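Local coordinates for uncharacterized protein (Parabacteroides merdae ATCC 43184, PDB 5BMT) that is of unknown function but probably combines an OB-type domain of a lipoprotein family with an immunoglobulin-like fold, at residues A[200-212]-A[223-235]. Residues are numbered along the deposited sequence; the frame is centred on the assembly and turned at random.
Sequences GKKIVSYRVKYPL and TWGYSKISQFSIE
Ser227 OG accepts from Val208 N at 2.9 Å, in place of a backbone carbonyl, where the register of the two strands shifts by one residue. The hydroxyl's own proton goes to Lys228 O, while Ser227 N donates to Val208 O. On either side of this break the pairing is regular antiparallel. Val204 with Phe232 and Tyr206 with Ser230 are hydrogen-bonded pairs of one ladder, and Tyr210 with Gly225 is one of the other. The Tyr210 ring lies flat over Gly225, with Gly225 CA 3.9 Å from the ring centroid. Tyr210 CG sits between the backbone N and the carbonyl carbon (chi1 55°), which swings the ring across the neighbouring strand. A CB on Gly225 would clash, 2.5 Å from Tyr210 CZ. A water links Tyr210 OH to Tyr226 O. With an alanine in place of Tyr210, Gly225 is likely to lose its CH-pi cover and the water its tyrosine hydroxyl. The two segments form the C-terminal beta hairpin of the larger sheet, and strand 153-167 pairs with the other edge of strand 203-214. Lys209 reaches over the Trp224 six-membered ring, with CE 3.7 Å from its centroid and NZ at 4.7 Å in a cation-pi contact. Tyr226 CD2 sits over the face of the Arg207 guanidinium, 3.4 Å from CZ, the two planes 22° apart. Arg207 NE is hydrogen-bonded to Thr158 OG1. Val204 CB rests on the Phe232 ring face, 3.8 Å from the centroid. Gln231 NE2 donates to Ser205 OG at 2.9 Å.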
ATOM      1  N   GLY A 200     -14.994  20.625  -4.640  1.00 26.71           N
ATOM      2  CA  GLY A 200     -14.920  21.393  -3.398  1.00 26.06           C
ATOM      3  C   GLY A 200     -14.546  20.570  -2.185  1.00 27.20           C
ATOM      4  O   GLY A 200     -14.891  20.941  -1.057  1.00 26.50           O
ATOM      5  N   LYS A 201     -13.791  19.467  -2.395  1.00 22.08           N
ATOM      6  CA  LYS A 201     -13.412  18.578  -1.300  1.00 20.72           C
ATOM      7  C   LYS A 201     -11.937  18.682  -0.974  1.00 21.29           C
ATOM      8  O   LYS A 201     -11.132  19.023  -1.846  1.00 21.24           O
ATOM      9  CB  LYS A 201     -13.797  17.115  -1.609  1.00 20.92           C
ATOM     10  CG  LYS A 201     -15.269  16.918  -1.982  1.00 25.99           C
ATOM     11  CD  LYS A 201     -16.281  17.283  -0.859  1.00 27.66           C
ATOM     12  CE  LYS A 201     -17.671  17.452  -1.445  1.00 36.76           C
ATOM     13  NZ  LYS A 201     -18.631  18.000  -0.443  1.00 39.49           N
ATOM     14  N   LYS A 202     -11.581  18.355   0.278  1.00 21.35           N
ATOM     15  CA  LYS A 202     -10.213  18.443   0.811  1.00 21.70           C
ATOM     16  C   LYS A 202      -9.563  17.068   0.984  1.00 21.84           C
ATOM     17  O   LYS A 202      -8.402  16.963   1.389  1.00 21.51           O
ATOM     18  CB  LYS A 202     -10.206  19.151   2.202  1.00 25.14           C
ATOM     19  CG  LYS A 202     -10.972  20.441   2.346  1.00 36.10           C
ATOM     20  CD  LYS A 202     -10.765  21.017   3.775  1.00 41.82           C
ATOM     21  CE  LYS A 202     -11.344  20.201   4.924  1.00 43.27           C
ATOM     22  NZ  LYS A 202     -12.482  20.879   5.593  1.00 50.15           N
ATOM     23  N   ILE A 203     -10.344  16.007   0.756  1.00 19.15           N
ATOM     24  CA  ILE A 203      -9.873  14.634   0.919  1.00 18.29           C
ATOM     25  C   ILE A 203     -10.357  13.792  -0.238  1.00 19.07           C
ATOM     26  O   ILE A 203     -11.246  14.202  -1.001  1.00 19.45           O
ATOM     27  CB  ILE A 203     -10.370  14.013   2.276  1.00 22.59           C
ATOM     28  CG1 ILE A 203     -11.924  13.877   2.299  1.00 24.30           C
ATOM     29  CG2 ILE A 203      -9.825  14.766   3.515  1.00 26.05           C
ATOM     30  CD1 ILE A 203     -12.473  12.781   3.226  1.00 31.48           C
ATOM     31  N   VAL A 204      -9.780  12.593  -0.335  1.00 16.15           N
ATOM     32  CA  VAL A 204     -10.212  11.550  -1.262  1.00 15.41           C
ATOM     33  C   VAL A 204     -10.544  10.336  -0.426  1.00 16.96           C
ATOM     34  O   VAL A 204      -9.796  10.015   0.496  1.00 17.20           O
ATOM     35  CB  VAL A 204      -9.144  11.230  -2.326  1.00 17.33           C
ATOM     36  CG1 VAL A 204      -9.486   9.941  -3.094  1.00 17.52           C
ATOM     37  CG2 VAL A 204      -8.984  12.397  -3.294  1.00 17.74           C
ATOM     38  N   SER A 205     -11.651   9.666  -0.754  1.00 15.42           N
ATOM     39  CA  SER A 205     -12.078   8.426  -0.104  1.00 15.17           C
ATOM     40  C   SER A 205     -12.109   7.334  -1.137  1.00 17.28           C
ATOM     41  O   SER A 205     -12.643   7.539  -2.237  1.00 16.04           O
ATOM     42  CB  SER A 205     -13.467   8.577   0.514  1.00 18.34           C
ATOM     43  OG  SER A 205     -13.490   9.534   1.556  1.00 19.90           O
ATOM     44  N   TYR A 206     -11.554   6.173  -0.809  1.00 15.03           N
ATOM     45  CA  TYR A 206     -11.606   5.065  -1.756  1.00 14.65           C
ATOM     46  C   TYR A 206     -11.697   3.736  -1.020  1.00 18.06           C
ATOM     47  O   TYR A 206     -11.459   3.653   0.190  1.00 17.28           O
ATOM     48  CB  TYR A 206     -10.393   5.077  -2.709  1.00 15.02           C
ATOM     49  CG  TYR A 206      -9.108   4.600  -2.059  1.00 14.20           C
ATOM     50  CD1 TYR A 206      -8.276   5.484  -1.371  1.00 16.34           C
ATOM     51  CD2 TYR A 206      -8.712   3.267  -2.149  1.00 14.05           C
ATOM     52  CE1 TYR A 206      -7.111   5.036  -0.736  1.00 16.19           C
ATOM     53  CE2 TYR A 206      -7.507   2.823  -1.589  1.00 14.04           C
ATOM     54  CZ  TYR A 206      -6.737   3.699  -0.835  1.00 16.74           C
ATOM     55  OH  TYR A 206      -5.617   3.226  -0.195  1.00 17.05           O
ATOM     56  N   ARG A 207     -12.053   2.698  -1.756  1.00 15.29           N
ATOM     57  CA  ARG A 207     -12.040   1.353  -1.211  1.00 14.97           C
ATOM     58  C   ARG A 207     -11.522   0.417  -2.283  1.00 16.15           C
ATOM     59  O   ARG A 207     -11.486   0.802  -3.458  1.00 16.12           O
ATOM     60  CB  ARG A 207     -13.415   0.928  -0.718  1.00 16.38           C
ATOM     61  CG  ARG A 207     -14.407   0.912  -1.863  1.00 18.18           C
ATOM     62  CD  ARG A 207     -15.756   0.550  -1.333  1.00 24.65           C
ATOM     63  NE  ARG A 207     -16.725   0.479  -2.417  1.00 25.98           N
ATOM     64  CZ  ARG A 207     -17.938  -0.037  -2.271  1.00 40.45           C
ATOM     65  NH1 ARG A 207     -18.306  -0.563  -1.112  1.00 33.63           N
ATOM     66  NH2 ARG A 207     -18.775  -0.071  -3.292  1.00 32.71           N
ATOM     67  N   VAL A 208     -11.166  -0.807  -1.897  1.00 12.94           N
ATOM     68  CA  VAL A 208     -10.650  -1.801  -2.831  1.00 13.23           C
ATOM     69  C   VAL A 208     -11.595  -2.981  -2.845  1.00 17.09           C
ATOM     70  O   VAL A 208     -11.841  -3.570  -1.789  1.00 17.76           O
ATOM     71  CB  VAL A 208      -9.211  -2.239  -2.473  1.00 15.57           C
ATOM     72  CG1 VAL A 208      -8.703  -3.302  -3.461  1.00 15.53           C
ATOM     73  CG2 VAL A 208      -8.261  -1.045  -2.475  1.00 15.62           C
ATOM     74  N   LYS A 209     -12.104  -3.340  -4.050  1.00 13.85           N
ATOM     75  CA  LYS A 209     -12.940  -4.510  -4.193  1.00 14.86           C
ATOM     76  C   LYS A 209     -12.084  -5.692  -4.667  1.00 17.93           C
ATOM     77  O   LYS A 209     -11.031  -5.521  -5.299  1.00 17.33           O
ATOM     78  CB  LYS A 209     -14.119  -4.226  -5.102  1.00 20.10           C
ATOM     79  CG  LYS A 209     -13.894  -4.213  -6.569  1.00 25.62           C
ATOM     80  CD  LYS A 209     -15.308  -4.274  -7.232  1.00 25.21           C
ATOM     81  CE  LYS A 209     -15.276  -4.877  -8.612  1.00 44.55           C
ATOM     82  NZ  LYS A 209     -15.955  -4.014  -9.618  1.00 52.25           N
ATOM     83  N   TYR A 210     -12.501  -6.895  -4.318  1.00 13.96           N
ATOM     84  CA  TYR A 210     -11.741  -8.076  -4.668  1.00 13.08           C
ATOM     85  C   TYR A 210     -12.680  -9.267  -4.850  1.00 15.74           C
ATOM     86  O   TYR A 210     -13.763  -9.277  -4.269  1.00 15.29           O
ATOM     87  CB  TYR A 210     -10.698  -8.393  -3.550  1.00 14.34           C
ATOM     88  CG  TYR A 210     -11.307  -8.545  -2.166  1.00 13.93           C
ATOM     89  CD1 TYR A 210     -11.806  -9.770  -1.732  1.00 15.46           C
ATOM     90  CD2 TYR A 210     -11.389  -7.462  -1.297  1.00 14.54           C
ATOM     91  CE1 TYR A 210     -12.367  -9.913  -0.465  1.00 15.42           C
ATOM     92  CE2 TYR A 210     -11.951  -7.587  -0.026  1.00 15.39           C
ATOM     93  CZ  TYR A 210     -12.434  -8.821   0.388  1.00 15.45           C
ATOM     94  OH  TYR A 210     -12.986  -8.980   1.641  1.00 17.90           O
ATOM     95  N   PRO A 211     -12.274 -10.294  -5.598  1.00 15.22           N
ATOM     96  CA  PRO A 211     -13.172 -11.456  -5.792  1.00 15.40           C
ATOM     97  C   PRO A 211     -13.316 -12.268  -4.503  1.00 18.08           C
ATOM     98  O   PRO A 211     -12.328 -12.682  -3.898  1.00 17.54           O
ATOM     99  CB  PRO A 211     -12.466 -12.282  -6.880  1.00 16.96           C
ATOM    100  CG  PRO A 211     -11.533 -11.342  -7.549  1.00 21.15           C
ATOM    101  CD  PRO A 211     -11.069 -10.395  -6.442  1.00 16.71           C
ATOM    102  N   LEU A 212     -14.571 -12.567  -4.144  1.00 17.18           N
ATOM    103  CA  LEU A 212     -14.887 -13.315  -2.931  1.00 17.72           C
ATOM    104  C   LEU A 212     -15.302 -14.749  -3.270  1.00 19.05           C
ATOM    105  O   LEU A 212     -14.953 -15.682  -2.537  1.00 18.89           O
ATOM    106  CB  LEU A 212     -16.025 -12.586  -2.219  1.00 19.94           C
ATOM    107  CG  LEU A 212     -16.341 -12.970  -0.808  1.00 26.20           C
ATOM    108  CD1 LEU A 212     -15.104 -12.689   0.153  1.00 24.50           C
ATOM    109  CD2 LEU A 212     -17.531 -12.131  -0.313  1.00 30.57           C
ATOM    110  N   THR A 223     -19.221 -13.161  -6.637  1.00 18.69           N
ATOM    111  CA  THR A 223     -19.426 -12.112  -5.648  1.00 17.34           C
ATOM    112  C   THR A 223     -18.105 -11.424  -5.328  1.00 18.58           C
ATOM    113  O   THR A 223     -17.028 -12.012  -5.501  1.00 18.53           O
ATOM    114  CB  THR A 223     -20.086 -12.611  -4.346  1.00 21.36           C
ATOM    115  OG1 THR A 223     -19.166 -13.466  -3.654  1.00 21.07           O
ATOM    116  CG2 THR A 223     -21.428 -13.316  -4.579  1.00 20.78           C
ATOM    117  N   TRP A 224     -18.211 -10.213  -4.816  1.00 17.28           N
ATOM    118  CA  TRP A 224     -17.052  -9.380  -4.484  1.00 16.89           C
ATOM    119  C   TRP A 224     -17.083  -8.956  -3.041  1.00 18.67           C
ATOM    120  O   TRP A 224     -18.169  -8.752  -2.464  1.00 19.79           O
ATOM    121  CB  TRP A 224     -17.082  -8.108  -5.357  1.00 16.97           C
ATOM    122  CG  TRP A 224     -17.086  -8.380  -6.834  1.00 19.15           C
ATOM    123  CD1 TRP A 224     -18.165  -8.703  -7.612  1.00 23.09           C
ATOM    124  CD2 TRP A 224     -15.940  -8.447  -7.681  1.00 19.23           C
ATOM    125  NE1 TRP A 224     -17.765  -8.883  -8.917  1.00 24.14           N
ATOM    126  CE2 TRP A 224     -16.402  -8.722  -8.988  1.00 24.32           C
ATOM    127  CE3 TRP A 224     -14.562  -8.223  -7.476  1.00 20.08           C
ATOM    128  CZ2 TRP A 224     -15.530  -8.833 -10.074  1.00 22.83           C
ATOM    129  CZ3 TRP A 224     -13.702  -8.338  -8.557  1.00 21.94           C
ATOM    130  CH2 TRP A 224     -14.188  -8.636  -9.835  1.00 23.01           C
ATOM    131  N   GLY A 225     -15.891  -8.797  -2.488  1.00 15.07           N
ATOM    132  CA  GLY A 225     -15.698  -8.250  -1.152  1.00 15.07           C
ATOM    133  C   GLY A 225     -15.151  -6.846  -1.297  1.00 17.45           C
ATOM    134  O   GLY A 225     -14.634  -6.476  -2.363  1.00 15.56           O
ATOM    135  N   TYR A 226     -15.222  -6.050  -0.221  1.00 16.28           N
ATOM    136  CA  TYR A 226     -14.747  -4.672  -0.251  1.00 15.53           C
ATOM    137  C   TYR A 226     -13.986  -4.378   1.010  1.00 17.53           C
ATOM    138  O   TYR A 226     -14.425  -4.759   2.120  1.00 16.67           O
ATOM    139  CB  TYR A 226     -15.942  -3.677  -0.363  1.00 18.23           C
ATOM    140  CG  TYR A 226     -16.768  -3.877  -1.618  1.00 20.88           C
ATOM    141  CD1 TYR A 226     -17.777  -4.838  -1.671  1.00 23.40           C
ATOM    142  CD2 TYR A 226     -16.525  -3.119  -2.762  1.00 22.86           C
ATOM    143  CE1 TYR A 226     -18.499  -5.075  -2.846  1.00 23.89           C
ATOM    144  CE2 TYR A 226     -17.281  -3.306  -3.927  1.00 24.41           C
ATOM    145  CZ  TYR A 226     -18.249  -4.299  -3.968  1.00 29.65           C
ATOM    146  OH  TYR A 226     -18.974  -4.514  -5.117  1.00 33.25           O
ATOM    147  N   SER A 227     -12.889  -3.670   0.860  1.00 15.13           N
ATOM    148  CA  SER A 227     -12.127  -3.205   2.017  1.00 13.56           C
ATOM    149  C   SER A 227     -12.904  -2.126   2.750  1.00 15.63           C
ATOM    150  O   SER A 227     -13.885  -1.588   2.231  1.00 17.57           O
ATOM    151  CB  SER A 227     -10.806  -2.589   1.535  1.00 15.16           C
ATOM    152  OG  SER A 227     -10.983  -1.301   0.943  1.00 15.66           O
ATOM    153  N   LYS A 228     -12.408  -1.750   3.925  1.00 15.52           N
ATOM    154  CA  LYS A 228     -12.891  -0.561   4.590  1.00 16.89           C
ATOM    155  C   LYS A 228     -12.518   0.646   3.733  1.00 18.05           C
ATOM    156  O   LYS A 228     -11.636   0.552   2.856  1.00 18.17           O
ATOM    157  CB  LYS A 228     -12.222  -0.408   5.967  1.00 19.52           C
ATOM    158  CG  LYS A 228     -12.605  -1.464   6.965  1.00 29.95           C
ATOM    159  CD  LYS A 228     -12.230  -1.027   8.384  1.00 46.29           C
ATOM    160  CE  LYS A 228     -10.752  -1.111   8.717  1.00 63.98           C
ATOM    161  NZ  LYS A 228     -10.416  -0.289   9.909  1.00 76.11           N
ATOM    162  N   ILE A 229     -13.157   1.783   3.989  1.00 16.16           N
ATOM    163  CA  ILE A 229     -12.813   2.995   3.281  1.00 14.76           C
ATOM    164  C   ILE A 229     -11.463   3.532   3.795  1.00 18.59           C
ATOM    165  O   ILE A 229     -11.183   3.542   5.005  1.00 20.03           O
ATOM    166  CB  ILE A 229     -13.952   4.028   3.439  1.00 17.38           C
ATOM    167  CG1 ILE A 229     -15.229   3.521   2.715  1.00 18.49           C
ATOM    168  CG2 ILE A 229     -13.528   5.450   2.960  1.00 20.16           C
ATOM    169  CD1 ILE A 229     -16.534   4.207   3.194  1.00 25.65           C
ATOM    170  N   SER A 230     -10.618   3.948   2.854  1.00 15.37           N
ATOM    171  CA  SER A 230      -9.322   4.558   3.141  0.50 14.60           C
ATOM    172  C   SER A 230      -9.364   5.991   2.662  1.00 19.01           C
ATOM    173  O   SER A 230     -10.069   6.288   1.695  1.00 18.62           O
ATOM    174  CB  SER A 230      -8.208   3.793   2.436  0.50 17.27           C
ATOM    175  OG  SER A 230      -8.290   2.396   2.639  0.50 19.57           O
ATOM    176  N   GLN A 231      -8.690   6.896   3.356  1.00 16.29           N
ATOM    177  CA  GLN A 231      -8.764   8.308   2.957  1.00 17.05           C
ATOM    178  C   GLN A 231      -7.417   8.949   2.981  1.00 19.42           C
ATOM    179  O   GLN A 231      -6.535   8.547   3.757  1.00 20.67           O
ATOM    180  CB  GLN A 231      -9.680   9.082   3.927  1.00 18.55           C
ATOM    181  CG  GLN A 231     -11.123   8.599   3.866  1.00 20.12           C
ATOM    182  CD  GLN A 231     -12.025   9.313   4.843  1.00 32.31           C
ATOM    183  OE1 GLN A 231     -11.661   9.570   5.996  1.00 28.61           O
ATOM    184  NE2 GLN A 231     -13.232   9.597   4.394  1.00 23.87           N
ATOM    185  N   PHE A 232      -7.259   9.977   2.155  1.00 16.00           N
ATOM    186  CA  PHE A 232      -6.031  10.764   2.178  1.00 16.15           C
ATOM    187  C   PHE A 232      -6.347  12.213   1.891  1.00 19.04           C
ATOM    188  O   PHE A 232      -7.334  12.538   1.226  1.00 17.76           O
ATOM    189  CB  PHE A 232      -4.936  10.230   1.240  1.00 16.94           C
ATOM    190  CG  PHE A 232      -5.325  10.093  -0.215  1.00 16.15           C
ATOM    191  CD1 PHE A 232      -5.153  11.152  -1.097  1.00 16.72           C
ATOM    192  CD2 PHE A 232      -5.806   8.884  -0.712  1.00 16.35           C
ATOM    193  CE1 PHE A 232      -5.473  11.014  -2.441  1.00 17.25           C
ATOM    194  CE2 PHE A 232      -6.124   8.751  -2.061  1.00 16.63           C
ATOM    195  CZ  PHE A 232      -5.936   9.811  -2.920  1.00 16.62           C
ATOM    196  N   SER A 233      -5.505  13.097   2.414  1.00 17.77           N
ATOM    197  CA  SER A 233      -5.690  14.520   2.202  1.00 18.21           C
ATOM    198  C   SER A 233      -5.151  14.924   0.832  1.00 19.91           C
ATOM    199  O   SER A 233      -4.118  14.400   0.397  1.00 19.76           O
ATOM    200  CB  SER A 233      -4.957  15.304   3.297  1.00 21.34           C
ATOM    201  OG  SER A 233      -5.030  16.703   3.053  1.00 26.93           O
ATOM    202  N   ILE A 234      -5.815  15.903   0.193  1.00 18.84           N
ATOM    203  CA  ILE A 234      -5.345  16.467  -1.085  1.00 18.72           C
ATOM    204  C   ILE A 234      -4.986  17.959  -0.901  1.00 24.87           C
ATOM    205  O   ILE A 234      -4.812  18.685  -1.880  1.00 24.89           O
ATOM    206  CB  ILE A 234      -6.297  16.209  -2.267  1.00 20.06           C
ATOM    207  CG1 ILE A 234      -7.747  16.652  -1.936  1.00 20.07           C
ATOM    208  CG2 ILE A 234      -6.235  14.715  -2.657  1.00 19.90           C
ATOM    209  CD1 ILE A 234      -8.676  16.767  -3.119  1.00 20.37           C
ATOM    210  N   GLU A 235      -4.843  18.388   0.369  1.00 25.71           N
ATOM    211  CA  GLU A 235      -4.371  19.739   0.700  1.00 28.81           C
ATOM    212  C   GLU A 235      -2.848  19.698   0.708  1.00 41.22           C
ATOM    213  O   GLU A 235      -2.251  18.695   1.121  1.00 41.44           O
ATOM    214  CB  GLU A 235      -4.913  20.208   2.057  1.00 29.84           C
ATOM    215  CG  GLU A 235      -6.417  20.342   2.134  1.00 35.22           C
ATOM    216  CD  GLU A 235      -6.888  20.959   3.436  1.00 53.74           C
ATOM    217  OE1 GLU A 235      -6.949  20.230   4.451  1.00 38.47           O
ATOM    218  OE2 GLU A 235      -7.173  22.177   3.446  1.00 54.86           O
TER
HETATM  219  O   HOH W   1      -7.468  17.603   4.005  1.00 35.51           O
HETATM  220  O   HOH W   2     -13.072  -6.777   3.322  1.00 17.23           O